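Local coordinates for protein DNA polymerase sliding clamp B (Sulfolobus tokodaii, PDB 3AIZ) that encircles DNA as a subunit of a ring-shaped sliding clamp, tethering DNA polymerase and other DNA-processing proteins to the duplex, at residues S7-F12 and G80-K85; K76-K81 and L98-R103; K144-D149 and S179-D184; I159-N164 and V220-N225; K206-V211 and M228-P233. One frame throughout, in Å; residues are numbered along the deposited sequence.

Contact 1: residues S7-F12 and G80-K85. With SO4 (sulfate ion), chain F.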
# COMPACT_ATOMS: atom_id res chain seq x y z
N SER A 7 -6.88 34.54 0.17
CA SER A 7 -7.25 33.86 -1.07
C SER A 7 -6.58 32.50 -1.30
O SER A 7 -6.84 31.85 -2.30
CB SER A 7 -6.96 34.77 -2.27
OG SER A 7 -5.57 34.95 -2.46
N SER A 8 -5.73 32.07 -0.37
CA SER A 8 -5.03 30.81 -0.55
C SER A 8 -4.79 30.04 0.75
O SER A 8 -3.94 30.41 1.56
CB SER A 8 -3.70 31.02 -1.27
OG SER A 8 -2.99 29.80 -1.40
N ALA A 9 -5.54 28.96 0.93
CA ALA A 9 -5.36 28.09 2.08
C ALA A 9 -3.99 27.42 2.04
O ALA A 9 -3.32 27.30 3.06
CB ALA A 9 -6.46 27.04 2.13
N LYS A 10 -3.59 26.99 0.85
CA LYS A 10 -2.32 26.30 0.67
C LYS A 10 -1.15 27.18 1.09
O LYS A 10 -0.30 26.77 1.89
CB LYS A 10 -2.15 25.85 -0.78
CG LYS A 10 -1.03 24.84 -0.98
CD LYS A 10 -0.81 24.52 -2.45
CE LYS A 10 -0.16 25.69 -3.18
NZ LYS A 10 1.21 25.99 -2.65
N ASP A 11 -1.10 28.40 0.55
CA ASP A 11 -0.03 29.34 0.86
C ASP A 11 0.02 29.66 2.35
O ASP A 11 1.09 29.73 2.95
CB ASP A 11 -0.16 30.61 0.03
CG ASP A 11 0.15 30.39 -1.43
OD1 ASP A 11 0.82 29.38 -1.75
OD2 ASP A 11 -0.26 31.22 -2.27
N PHE A 12 -1.15 29.86 2.95
CA PHE A 12 -1.26 30.11 4.38
C PHE A 12 -0.60 28.98 5.16
O PHE A 12 0.13 29.22 6.13
CB PHE A 12 -2.74 30.22 4.78
CG PHE A 12 -2.97 30.97 6.06
CD1 PHE A 12 -3.89 32.01 6.11
CD2 PHE A 12 -2.28 30.64 7.21
CE1 PHE A 12 -4.11 32.71 7.28
CE2 PHE A 12 -2.50 31.34 8.39
CZ PHE A 12 -3.41 32.37 8.42
N GLY A 80 -4.87 21.93 6.11
CA GLY A 80 -4.52 20.72 5.38
C GLY A 80 -5.74 20.09 4.74
O GLY A 80 -5.62 19.31 3.79
N LYS A 81 -6.92 20.42 5.26
CA LYS A 81 -8.17 19.90 4.73
C LYS A 81 -8.55 20.57 3.41
O LYS A 81 -9.64 20.37 2.89
CB LYS A 81 -9.31 20.10 5.74
CG LYS A 81 -9.10 19.37 7.06
CD LYS A 81 -10.29 19.56 7.99
CE LYS A 81 -10.05 18.87 9.32
NZ LYS A 81 -9.81 17.41 9.17
N ALA A 82 -7.63 21.37 2.87
CA ALA A 82 -7.86 22.06 1.61
C ALA A 82 -7.99 21.07 0.46
O ALA A 82 -7.00 20.53 -0.02
CB ALA A 82 -6.74 23.05 1.33
N LYS A 83 -9.23 20.83 0.03
CA LYS A 83 -9.50 19.90 -1.06
C LYS A 83 -8.75 20.31 -2.33
O LYS A 83 -8.24 19.45 -3.05
CB LYS A 83 -11.00 19.83 -1.34
CG LYS A 83 -11.81 19.13 -0.25
CD LYS A 83 -11.46 17.65 -0.17
CE LYS A 83 -12.28 16.95 0.91
NZ LYS A 83 -12.02 17.51 2.26
N SER A 84 -8.70 21.61 -2.59
CA SER A 84 -8.06 22.12 -3.79
C SER A 84 -6.97 23.15 -3.46
O SER A 84 -6.86 23.59 -2.32
CB SER A 84 -9.10 22.74 -4.72
OG SER A 84 -8.50 23.26 -5.90
N LYS A 85 -6.18 23.51 -4.47
CA LYS A 85 -5.15 24.53 -4.30
C LYS A 85 -5.74 25.92 -4.51
O LYS A 85 -5.03 26.92 -4.40
CB LYS A 85 -4.00 24.29 -5.27
CG LYS A 85 -3.26 22.98 -5.06
CD LYS A 85 -2.11 22.82 -6.05
CE LYS A 85 -1.39 21.49 -5.85
NZ LYS A 85 -2.32 20.33 -6.01
S SO4 F . -6.13 20.89 -7.37
O1 SO4 F . -4.94 20.78 -8.21
O2 SO4 F . -7.00 21.94 -7.90
O3 SO4 F . -6.84 19.61 -7.36
O4 SO4 F . -5.73 21.23 -6.00

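Contact 2: residues K76-K81 and L98-R103. With SO4 (sulfate ion), chain E.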
# COMPACT_ATOMS: atom_id res chain seq x y z
N LYS A 76 -3.14 24.36 11.60
CA LYS A 76 -2.52 23.62 10.51
C LYS A 76 -3.42 22.48 10.04
O LYS A 76 -3.53 22.22 8.85
CB LYS A 76 -1.15 23.08 10.93
CG LYS A 76 -0.08 24.15 11.09
CD LYS A 76 1.29 23.53 11.39
CE LYS A 76 2.37 24.60 11.50
NZ LYS A 76 3.71 24.02 11.80
N LYS A 77 -4.07 21.82 10.99
CA LYS A 77 -4.98 20.72 10.67
C LYS A 77 -6.07 21.16 9.70
O LYS A 77 -6.34 20.47 8.71
CB LYS A 77 -5.62 20.16 11.95
CG LYS A 77 -4.62 19.54 12.92
CD LYS A 77 -5.32 18.99 14.15
CE LYS A 77 -4.33 18.38 15.13
NZ LYS A 77 -5.00 17.81 16.33
N ILE A 78 -6.68 22.31 9.98
CA ILE A 78 -7.77 22.82 9.15
C ILE A 78 -7.31 23.23 7.75
O ILE A 78 -8.02 23.02 6.77
CB ILE A 78 -8.48 24.01 9.83
CG1 ILE A 78 -9.58 24.57 8.93
CG2 ILE A 78 -7.48 25.09 10.19
CD1 ILE A 78 -10.68 23.59 8.61
N LEU A 79 -6.11 23.79 7.67
CA LEU A 79 -5.57 24.24 6.38
C LEU A 79 -5.17 23.06 5.49
O LEU A 79 -5.13 23.19 4.27
CB LEU A 79 -4.38 25.18 6.59
CG LEU A 79 -4.71 26.52 7.26
CD1 LEU A 79 -3.46 27.35 7.45
CD2 LEU A 79 -5.75 27.27 6.45
N GLY A 80 -4.87 21.93 6.11
CA GLY A 80 -4.52 20.72 5.38
C GLY A 80 -5.74 20.09 4.74
O GLY A 80 -5.62 19.31 3.79
N LYS A 81 -6.92 20.42 5.26
CA LYS A 81 -8.17 19.90 4.73
C LYS A 81 -8.55 20.57 3.41
O LYS A 81 -9.64 20.37 2.89
CB LYS A 81 -9.31 20.10 5.74
CG LYS A 81 -9.10 19.37 7.06
CD LYS A 81 -10.29 19.56 7.99
CE LYS A 81 -10.05 18.87 9.32
NZ LYS A 81 -9.81 17.41 9.17
N LEU A 98 -11.06 32.03 18.02
CA LEU A 98 -10.96 32.33 16.59
C LEU A 98 -11.59 31.22 15.75
O LEU A 98 -11.31 30.04 15.95
CB LEU A 98 -9.50 32.51 16.19
CG LEU A 98 -9.20 32.84 14.72
CD1 LEU A 98 -9.85 34.15 14.32
CD2 LEU A 98 -7.70 32.89 14.50
N LYS A 99 -12.45 31.61 14.81
CA LYS A 99 -13.08 30.66 13.91
C LYS A 99 -12.42 30.70 12.54
O LYS A 99 -12.42 31.74 11.87
CB LYS A 99 -14.58 30.97 13.77
CG LYS A 99 -15.30 30.09 12.75
CD LYS A 99 -16.75 30.50 12.61
CE LYS A 99 -17.45 29.68 11.53
NZ LYS A 99 -18.87 30.09 11.35
N VAL A 100 -11.86 29.58 12.12
CA VAL A 100 -11.19 29.50 10.82
C VAL A 100 -11.99 28.63 9.85
O VAL A 100 -12.37 27.51 10.19
CB VAL A 100 -9.76 28.93 10.95
CG1 VAL A 100 -9.10 28.85 9.58
CG2 VAL A 100 -8.94 29.79 11.90
N THR A 101 -12.23 29.15 8.66
CA THR A 101 -12.99 28.41 7.65
C THR A 101 -12.23 28.30 6.33
O THR A 101 -11.71 29.29 5.82
CB THR A 101 -14.36 29.08 7.38
OG1 THR A 101 -15.11 29.17 8.59
CG2 THR A 101 -15.14 28.28 6.35
N VAL A 102 -12.18 27.09 5.79
CA VAL A 102 -11.58 26.86 4.49
C VAL A 102 -12.66 26.54 3.47
O VAL A 102 -13.45 25.61 3.65
CB VAL A 102 -10.56 25.71 4.53
CG1 VAL A 102 -10.08 25.38 3.12
CG2 VAL A 102 -9.39 26.06 5.43
N ARG A 103 -12.71 27.32 2.39
CA ARG A 103 -13.75 27.19 1.39
C ARG A 103 -13.18 26.81 0.03
O ARG A 103 -12.27 27.46 -0.47
CB ARG A 103 -14.53 28.50 1.27
CG ARG A 103 -14.88 29.12 2.62
CD ARG A 103 -15.40 30.53 2.47
NE ARG A 103 -15.56 31.18 3.77
CZ ARG A 103 -16.64 31.07 4.52
NH1 ARG A 103 -17.67 30.34 4.11
NH2 ARG A 103 -16.70 31.69 5.69
S SO4 E . -20.05 30.66 7.31
O1 SO4 E . -20.81 30.01 8.38
O2 SO4 E . -18.66 30.82 7.73
O3 SO4 E . -20.11 29.83 6.11
O4 SO4 E . -20.62 31.97 7.02

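Contact 3: residues K144-D149 and S179-D184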
# COMPACT_ATOMS: atom_id res chain seq x y z
N LYS A 144 18.00 26.25 -0.72
CA LYS A 144 17.85 24.94 -0.11
C LYS A 144 19.05 24.06 -0.46
O LYS A 144 19.59 23.37 0.40
CB LYS A 144 16.56 24.27 -0.57
CG LYS A 144 16.26 22.95 0.11
CD LYS A 144 14.89 22.42 -0.31
CE LYS A 144 14.51 21.18 0.48
NZ LYS A 144 13.14 20.71 0.12
N ASP A 145 19.47 24.11 -1.72
CA ASP A 145 20.65 23.37 -2.16
C ASP A 145 21.89 23.81 -1.39
O ASP A 145 22.69 22.99 -0.96
CB ASP A 145 20.87 23.55 -3.66
CG ASP A 145 19.83 22.81 -4.49
OD1 ASP A 145 19.23 21.85 -3.98
OD2 ASP A 145 19.63 23.19 -5.67
N ILE A 146 22.04 25.12 -1.22
CA ILE A 146 23.15 25.68 -0.46
C ILE A 146 23.09 25.24 1.00
O ILE A 146 24.13 25.03 1.63
CB ILE A 146 23.17 27.22 -0.54
CG1 ILE A 146 23.44 27.67 -1.97
CG2 ILE A 146 24.22 27.79 0.40
CD1 ILE A 146 23.51 29.17 -2.14
N ALA A 147 21.88 25.10 1.53
CA ALA A 147 21.70 24.63 2.89
C ALA A 147 22.21 23.20 3.04
O ALA A 147 22.85 22.86 4.03
CB ALA A 147 20.24 24.72 3.29
N ARG A 148 21.92 22.38 2.04
CA ARG A 148 22.41 21.01 2.01
C ARG A 148 23.94 20.98 1.97
O ARG A 148 24.58 20.20 2.67
CB ARG A 148 21.85 20.27 0.80
CG ARG A 148 22.59 18.99 0.45
CD ARG A 148 22.49 18.71 -1.04
NE ARG A 148 22.97 19.84 -1.82
CZ ARG A 148 22.75 19.99 -3.12
NH1 ARG A 148 22.05 19.09 -3.79
NH2 ARG A 148 23.23 21.06 -3.75
N ASP A 149 24.52 21.84 1.14
CA ASP A 149 25.96 21.96 1.05
C ASP A 149 26.55 22.31 2.41
O ASP A 149 27.47 21.66 2.89
CB ASP A 149 26.36 23.03 0.03
CG ASP A 149 25.94 22.67 -1.38
OD1 ASP A 149 25.53 21.52 -1.61
OD2 ASP A 149 26.03 23.55 -2.27
N SER A 179 30.69 28.56 -2.38
CA SER A 179 29.81 28.72 -3.53
C SER A 179 29.78 30.17 -3.99
O SER A 179 30.01 31.09 -3.21
CB SER A 179 28.39 28.24 -3.19
OG SER A 179 27.87 28.94 -2.08
N LEU A 180 29.49 30.36 -5.28
CA LEU A 180 29.45 31.70 -5.86
C LEU A 180 28.11 31.94 -6.55
O LEU A 180 27.71 31.18 -7.43
CB LEU A 180 30.59 31.88 -6.86
CG LEU A 180 32.00 31.60 -6.34
CD1 LEU A 180 33.02 31.71 -7.46
CD2 LEU A 180 32.35 32.53 -5.19
N LEU A 181 27.44 33.01 -6.15
CA LEU A 181 26.17 33.38 -6.77
C LEU A 181 26.34 34.67 -7.57
O LEU A 181 26.81 35.68 -7.05
CB LEU A 181 25.09 33.55 -5.70
CG LEU A 181 24.95 32.38 -4.72
CD1 LEU A 181 23.79 32.61 -3.77
CD2 LEU A 181 24.78 31.07 -5.47
N LYS A 182 25.95 34.63 -8.84
CA LYS A 182 26.08 35.78 -9.72
C LYS A 182 24.78 36.00 -10.47
O LYS A 182 23.87 35.17 -10.41
CB LYS A 182 27.23 35.57 -10.71
CG LYS A 182 28.48 34.97 -10.09
CD LYS A 182 29.59 34.78 -11.10
CE LYS A 182 30.23 36.10 -11.49
NZ LYS A 182 31.47 35.92 -12.29
N GLN A 183 24.68 37.13 -11.17
CA GLN A 183 23.50 37.43 -11.97
C GLN A 183 23.23 36.30 -12.97
O GLN A 183 24.16 35.77 -13.58
CB GLN A 183 23.68 38.75 -12.71
CG GLN A 183 22.52 39.12 -13.61
CD GLN A 183 21.24 39.38 -12.83
OE1 GLN A 183 21.26 40.07 -11.82
NE2 GLN A 183 20.13 38.82 -13.31
N ASP A 184 21.96 35.95 -13.13
CA ASP A 184 21.55 34.90 -14.06
C ASP A 184 22.15 33.54 -13.72
O ASP A 184 22.04 32.59 -14.50
CB ASP A 184 21.92 35.28 -15.50
CG ASP A 184 21.18 36.51 -15.98
OD1 ASP A 184 20.15 36.88 -15.37
OD2 ASP A 184 21.64 37.12 -16.98

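Contact 4: residues I159-N164 and V220-N225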
# COMPACT_ATOMS: atom_id res chain seq x y z
N ILE A 159 29.25 35.04 4.42
CA ILE A 159 28.71 35.57 3.18
C ILE A 159 29.29 36.96 2.90
O ILE A 159 29.40 37.79 3.81
CB ILE A 159 27.17 35.62 3.20
CG1 ILE A 159 26.62 35.97 1.81
CG2 ILE A 159 26.67 36.62 4.23
CD1 ILE A 159 25.12 35.82 1.69
N SER A 160 29.68 37.19 1.66
CA SER A 160 30.27 38.47 1.27
C SER A 160 30.05 38.71 -0.22
O SER A 160 29.91 37.77 -0.99
CB SER A 160 31.77 38.48 1.58
OG SER A 160 32.46 37.55 0.78
N ALA A 161 30.01 39.98 -0.61
CA ALA A 161 29.73 40.31 -2.00
C ALA A 161 30.48 41.54 -2.49
O ALA A 161 30.66 42.51 -1.75
CB ALA A 161 28.23 40.49 -2.21
N ASP A 162 30.94 41.47 -3.73
CA ASP A 162 31.45 42.65 -4.42
C ASP A 162 30.36 43.12 -5.38
O ASP A 162 29.20 42.77 -5.21
CB ASP A 162 32.75 42.34 -5.17
CG ASP A 162 32.59 41.24 -6.20
OD1 ASP A 162 31.44 40.97 -6.62
OD2 ASP A 162 33.61 40.64 -6.60
N GLU A 163 30.73 43.91 -6.38
CA GLU A 163 29.74 44.50 -7.27
C GLU A 163 28.96 43.47 -8.09
O GLU A 163 27.81 43.72 -8.46
CB GLU A 163 30.39 45.53 -8.20
CG GLU A 163 29.40 46.31 -9.05
CD GLU A 163 30.07 47.37 -9.91
OE1 GLU A 163 31.31 47.51 -9.82
OE2 GLU A 163 29.36 48.06 -10.66
N ASN A 164 29.56 42.32 -8.35
CA ASN A 164 28.96 41.35 -9.26
C ASN A 164 28.85 39.91 -8.73
O ASN A 164 28.36 39.03 -9.44
CB ASN A 164 29.70 41.33 -10.60
CG ASN A 164 29.52 42.62 -11.38
OD1 ASN A 164 28.62 43.41 -11.10
ND2 ASN A 164 30.39 42.84 -12.36
N VAL A 220 17.14 38.10 -0.26
CA VAL A 220 18.10 38.06 0.83
C VAL A 220 18.87 39.37 0.91
O VAL A 220 19.45 39.82 -0.07
CB VAL A 220 19.10 36.90 0.66
CG1 VAL A 220 20.12 36.91 1.79
CG2 VAL A 220 18.37 35.57 0.60
N GLY A 221 18.87 39.98 2.09
CA GLY A 221 19.58 41.22 2.30
C GLY A 221 20.51 41.15 3.50
O GLY A 221 20.20 40.49 4.49
N PHE A 222 21.65 41.82 3.40
CA PHE A 222 22.59 41.89 4.51
C PHE A 222 23.59 43.02 4.29
O PHE A 222 23.55 43.71 3.28
CB PHE A 222 23.32 40.56 4.69
CG PHE A 222 24.33 40.27 3.61
CD1 PHE A 222 25.69 40.47 3.85
CD2 PHE A 222 23.93 39.79 2.38
CE1 PHE A 222 26.62 40.20 2.86
CE2 PHE A 222 24.86 39.52 1.39
CZ PHE A 222 26.21 39.73 1.63
N GLY A 223 24.49 43.19 5.25
CA GLY A 223 25.52 44.21 5.16
C GLY A 223 26.68 43.88 6.07
O GLY A 223 26.74 42.79 6.64
N ASN A 224 27.62 44.82 6.22
CA ASN A 224 28.79 44.58 7.06
C ASN A 224 28.43 44.32 8.52
O ASN A 224 28.07 45.24 9.25
CB ASN A 224 29.78 45.74 6.96
CG ASN A 224 30.77 45.57 5.83
OD1 ASN A 224 30.40 45.56 4.66
ND2 ASN A 224 32.04 45.42 6.18
N ASN A 225 28.55 43.06 8.92
CA ASN A 225 28.32 42.67 10.31
C ASN A 225 26.96 43.13 10.85
O ASN A 225 26.84 43.48 12.02
CB ASN A 225 29.45 43.19 11.20
CG ASN A 225 30.80 42.62 10.81
OD1 ASN A 225 30.89 41.58 10.15
ND2 ASN A 225 31.87 43.30 11.21

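Contact 5: residues K206-V211 and M228-P233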
# COMPACT_ATOMS: atom_id res chain seq x y z
N LYS A 206 20.96 27.36 7.71
CA LYS A 206 20.55 26.13 7.06
C LYS A 206 19.04 25.92 7.19
O LYS A 206 18.34 25.73 6.19
CB LYS A 206 21.29 24.94 7.67
CG LYS A 206 21.01 23.60 7.00
CD LYS A 206 21.34 22.45 7.94
CE LYS A 206 22.71 22.64 8.58
NZ LYS A 206 23.04 21.54 9.54
N ASP A 207 18.55 25.95 8.42
CA ASP A 207 17.12 25.77 8.70
C ASP A 207 16.27 26.76 7.91
O ASP A 207 15.29 26.37 7.26
CB ASP A 207 16.84 25.92 10.19
CG ASP A 207 17.45 24.81 11.02
OD1 ASP A 207 17.96 23.84 10.42
OD2 ASP A 207 17.41 24.90 12.26
N VAL A 208 16.63 28.03 7.97
CA VAL A 208 15.91 29.08 7.26
C VAL A 208 15.91 28.83 5.75
O VAL A 208 14.86 28.76 5.12
CB VAL A 208 16.50 30.47 7.54
CG1 VAL A 208 15.83 31.52 6.67
CG2 VAL A 208 16.36 30.82 9.01
N PHE A 209 17.11 28.70 5.18
CA PHE A 209 17.26 28.48 3.75
C PHE A 209 16.40 27.33 3.25
O PHE A 209 15.76 27.43 2.20
CB PHE A 209 18.73 28.23 3.40
CG PHE A 209 19.50 29.49 3.12
CD1 PHE A 209 19.14 30.69 3.71
CD2 PHE A 209 20.60 29.47 2.27
CE1 PHE A 209 19.85 31.85 3.45
CE2 PHE A 209 21.32 30.62 2.02
CZ PHE A 209 20.94 31.81 2.61
N LYS A 210 16.39 26.23 4.00
CA LYS A 210 15.62 25.05 3.63
C LYS A 210 14.14 25.39 3.51
O LYS A 210 13.43 24.87 2.64
CB LYS A 210 15.83 23.94 4.65
CG LYS A 210 15.18 22.61 4.30
CD LYS A 210 15.60 21.52 5.27
CE LYS A 210 14.88 20.21 4.98
NZ LYS A 210 13.41 20.31 5.20
N VAL A 211 13.67 26.29 4.37
CA VAL A 211 12.27 26.70 4.39
C VAL A 211 11.90 27.58 3.20
O VAL A 211 10.78 27.53 2.70
CB VAL A 211 11.93 27.44 5.70
CG1 VAL A 211 10.56 28.09 5.61
CG2 VAL A 211 11.99 26.48 6.88
N MET A 228 20.96 39.58 8.76
CA MET A 228 20.53 39.24 7.42
C MET A 228 19.01 39.09 7.38
O MET A 228 18.41 38.52 8.29
CB MET A 228 21.19 37.95 6.94
CG MET A 228 20.61 37.39 5.65
SD MET A 228 21.26 35.76 5.21
CE MET A 228 22.93 36.18 4.69
N LYS A 229 18.40 39.60 6.31
CA LYS A 229 16.95 39.56 6.17
C LYS A 229 16.54 38.68 4.99
O LYS A 229 16.97 38.91 3.86
CB LYS A 229 16.41 40.97 5.97
CG LYS A 229 14.91 41.05 5.74
CD LYS A 229 14.48 42.47 5.42
CE LYS A 229 12.98 42.59 5.24
NZ LYS A 229 12.58 43.99 4.93
N ILE A 230 15.71 37.68 5.25
CA ILE A 230 15.18 36.83 4.19
C ILE A 230 13.67 37.04 4.03
O ILE A 230 12.91 36.92 5.00
CB ILE A 230 15.45 35.33 4.44
CG1 ILE A 230 16.95 35.03 4.35
CG2 ILE A 230 14.70 34.48 3.44
CD1 ILE A 230 17.73 35.41 5.59
N GLU A 231 13.25 37.37 2.82
CA GLU A 231 11.83 37.53 2.52
C GLU A 231 11.34 36.37 1.66
O GLU A 231 11.87 36.12 0.58
CB GLU A 231 11.59 38.86 1.79
CG GLU A 231 12.10 40.08 2.53
CD GLU A 231 11.75 41.38 1.82
OE1 GLU A 231 10.77 41.39 1.05
OE2 GLU A 231 12.46 42.39 2.04
N VAL A 232 10.32 35.68 2.15
CA VAL A 232 9.76 34.53 1.44
C VAL A 232 8.32 34.81 1.04
O VAL A 232 7.39 34.45 1.76
CB VAL A 232 9.81 33.26 2.32
CG1 VAL A 232 9.36 32.05 1.52
CG2 VAL A 232 11.21 33.05 2.87
N PRO A 233 8.14 35.45 -0.12
CA PRO A 233 6.81 35.82 -0.63
C PRO A 233 6.07 34.63 -1.21
O PRO A 233 6.69 33.68 -1.68
CB PRO A 233 7.14 36.81 -1.76
CG PRO A 233 8.60 37.12 -1.63
CD PRO A 233 9.21 35.91 -1.01

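Contact 1: residues S7-F12 and G80-K85
A9 and K10, in the first turn of helix 9-16, meet the loop after helix 72-80 through A82 and K85. The two methyls, A9 CB and A82 CB, stand 4.1 Å apart, each pointed at the other segment. Beside them the lysine chains cross obliquely, K10 CD lying 3.9 Å from K85 CG, so that only aliphatic carbons touch and the two ammonium groups part. K10 bends twice near its end (chi3 72°, chi4 63°), which returns NZ to its own helix and within 3.5 Å of D11 OD1, a salt bridge between successive residues. K85 instead runs along a sulfate ion, probably from the crystallisation liquor. Its backbone N donates to sulfate O4 at 2.8 Å, its NZ reaches O1 weakly, and S84 OG gives a hydrogen bond of 2.8 Å to O2; K106 NZ is hydrogen-bonded to the sulfate as well. In the PCNA fold, helices line the inside of the ring and face the DNA, and this contact fastens the start of one such helix to the loop leaving another. S8 sets that start. It is the N-cap residue, its OG accepting from D11 N at 3.1 Å and 162°. Farther out, D11 OD2 is hydrogen-bonded to S236 OG, a backbone bond joins A9 to A87, and A9 also rests on V89 of strand 88-93.

Contact 2: residues K76-K81 and L98-R103
I78 points from helix 72-80 at strand 97-104, and its branches divide between V100 and V102. From CB, the CG2 methyl goes to V100, 4.1 Å from V100 CG1. The longer branch turns the other way: CG1, anti to the backbone N (chi1 177°), comes within 3.8 Å of V102 CG2, and the terminal CD1 stays alongside that same methyl at 4.2 Å. The I78 and V102 side chains run past one another, pointing opposite ways. V102 CG2 also lies against the backbone, 3.6 Å from I78 O, and receives L79 CD2 at 4.0 Å, the leucine crossing it at about a right angle. This is the helix-on-sheet layer of a PCNA domain; helix and strand segments run nearly parallel, 16° apart, with their axes 8.5 Å from each other. L79 continues the layer to F12, Y13 and L16 of helix 9-16, and I78 to S111 and I113 of the next strand. T101, alternating with the valines, faces away and puts CG2 over one face of the R103 guanidinium. The edge of that group holds a sulfate ion, with R103 NH2 donating to O2 at 3.0 Å and NH1 to O3, while R103 NH2 also bonds T90 OG1.

Contact 3: residues K144-D149 and S179-D184
I146 meets L181 and S179 where helix 140-150 packs on the sheet of the C-terminal PCNA domain, at the interface with a neighbouring sliding clamp C subunit. The same helix carries R148, whose flat guanidinium has D145 OD1 over one face, offset toward the rim, a long pairing of charges to which no N-H points. D149 OD1 is met by R148 NE at 3.1 Å, tilted 24° out of the guanidinium plane, and the donor in turn approaches from above the carboxylate of D149. A second, weak bond to the same oxygen comes from R148 NH2. On the strand side, S179 and L180 pair in an antiparallel ladder with a strand of the sliding clamp C subunit, so the sheet runs on from one protein into the other, as in PCNA rings. Y105 OH of that subunit is hydrogen-bonded to D149 OD2, and Y105 also packs on L181 and D145. The salt-bridge network of D145, R148 and D149 probably helps to orient D149, the acid that bonds the partner chain. Across the contact itself the chemistry is apolar. I146 has CG1 beside its backbone N (chi1 -65°) and is extended beyond it, which sends CD1 out toward the strand. S179 OG is 4.4 Å from this methyl, while L181 meets it tip to tip, CD1 at 3.8 Å and CD2 at 4.0 Å from I146 CD1.

Contact 4: residues I159-N164 and V220-N225
F222 swings its CG between backbone N and carbonyl carbon (chi1 72°), which lifts the ring from its strand toward I159; I159 answers with CG1 anti to its own N (chi1 -171°), and the side chains arrive from opposite directions. The isoleucine then spreads over the ring with both branches. CG2 makes a CH-pi contact over one face, 4.0 Å from the centroid of the F222 ring. CG1 runs above the far end, 3.8 Å from F222 CZ, and CD1 continues to 3.7 Å from F222 CE2. At the ring edge, near its plane, S160 CA approaches CZ at 4.3 Å, and A161 CB comes in obliquely at 4.4 Å from the same carbon. Strands 156-161 and 218-223 of the C-terminal PCNA domain meet here through side chains in its core; their segments 159-161 and 220-223 run almost perpendicular, at 85°, with axes 8.4 Å apart, and the ring and the isoleucine fill that separation. Y200 and M228 touch both I159 and F222, and V134 touches both F222 and A161, making one hydrophobic cluster. Just past the strand end the chain reverses in an Asx turn, D162 OD1 accepting from N164 N at 2.9 Å, before strand 165-172 begins.

Contact 5: residues K206-V211 and M228-P233
V208 and F209, neighbours on helix 202-211, converge on I230 of strand 226-233. This is helix-on-sheet packing in the C-terminal PCNA domain, about 7 Å from the centre of the chain, measured centre to centre, and the helix is one of those that in this family line the DNA channel. V208 points at the strand, and its CG1 branch, anti to the backbone N (chi1 174°), lies 4.4 Å from I230 CG1. F209 leaves the helix in another direction, yet its ring returns, the CE1 corner coming as near to I230 CG1 as the valine does. One methylene of the isoleucine therefore takes both partners. M228 and V232, two residues to each side of I230, flank it and point to the helix without making the closest contacts. Helices 140-150 and 202-211 pack together partly through F209, which touches L143 and A147, while V208 reaches L20 in a loop of the N-terminal part. Polar interactions lie outside this layer. No hydrogen bond joins the two segments; within the helix K210 N donates to K206 O at 3.0 Å, and beyond it F209 O and K210 O accept from T212 OG1 and S213 OG where the helix gives out. Strand 226-233 is held between strands 218-223 and 239-244 by backbone bonds, such as those of I230 with F242 and K229 with G221. On the face turned from the helix, K229 and E231 pair in a salt bridge, K229 NZ standing 3.3 Å from E231 OE2 in a weak hydrogen bond.

In the fold
Contacts 1 and 2 belong to the N-terminal domain and contacts 3, 4 and 5 to the C-terminal one. Contacts 2, 3, 4 and 5 are buried, contact 1 only partly so, with lysines and a sulfate round a small apolar patch; it shares G80 and K81 with contact 2, whose aliphatic core it joins where F12 meets L79 and A9 meets V102. Contacts 2, 3 and 5 each set a helix on strands. Contact 3 lies at the interface with another subunit, with acids and an arginine beside it on the helix, while no other chain touches contacts 4 and 5. Contact 4 differs in joining two strands around an aromatic ring. A147 packs on F209 between contacts 3 and 5, and M228 of contact 5 touches I159 of contact 4.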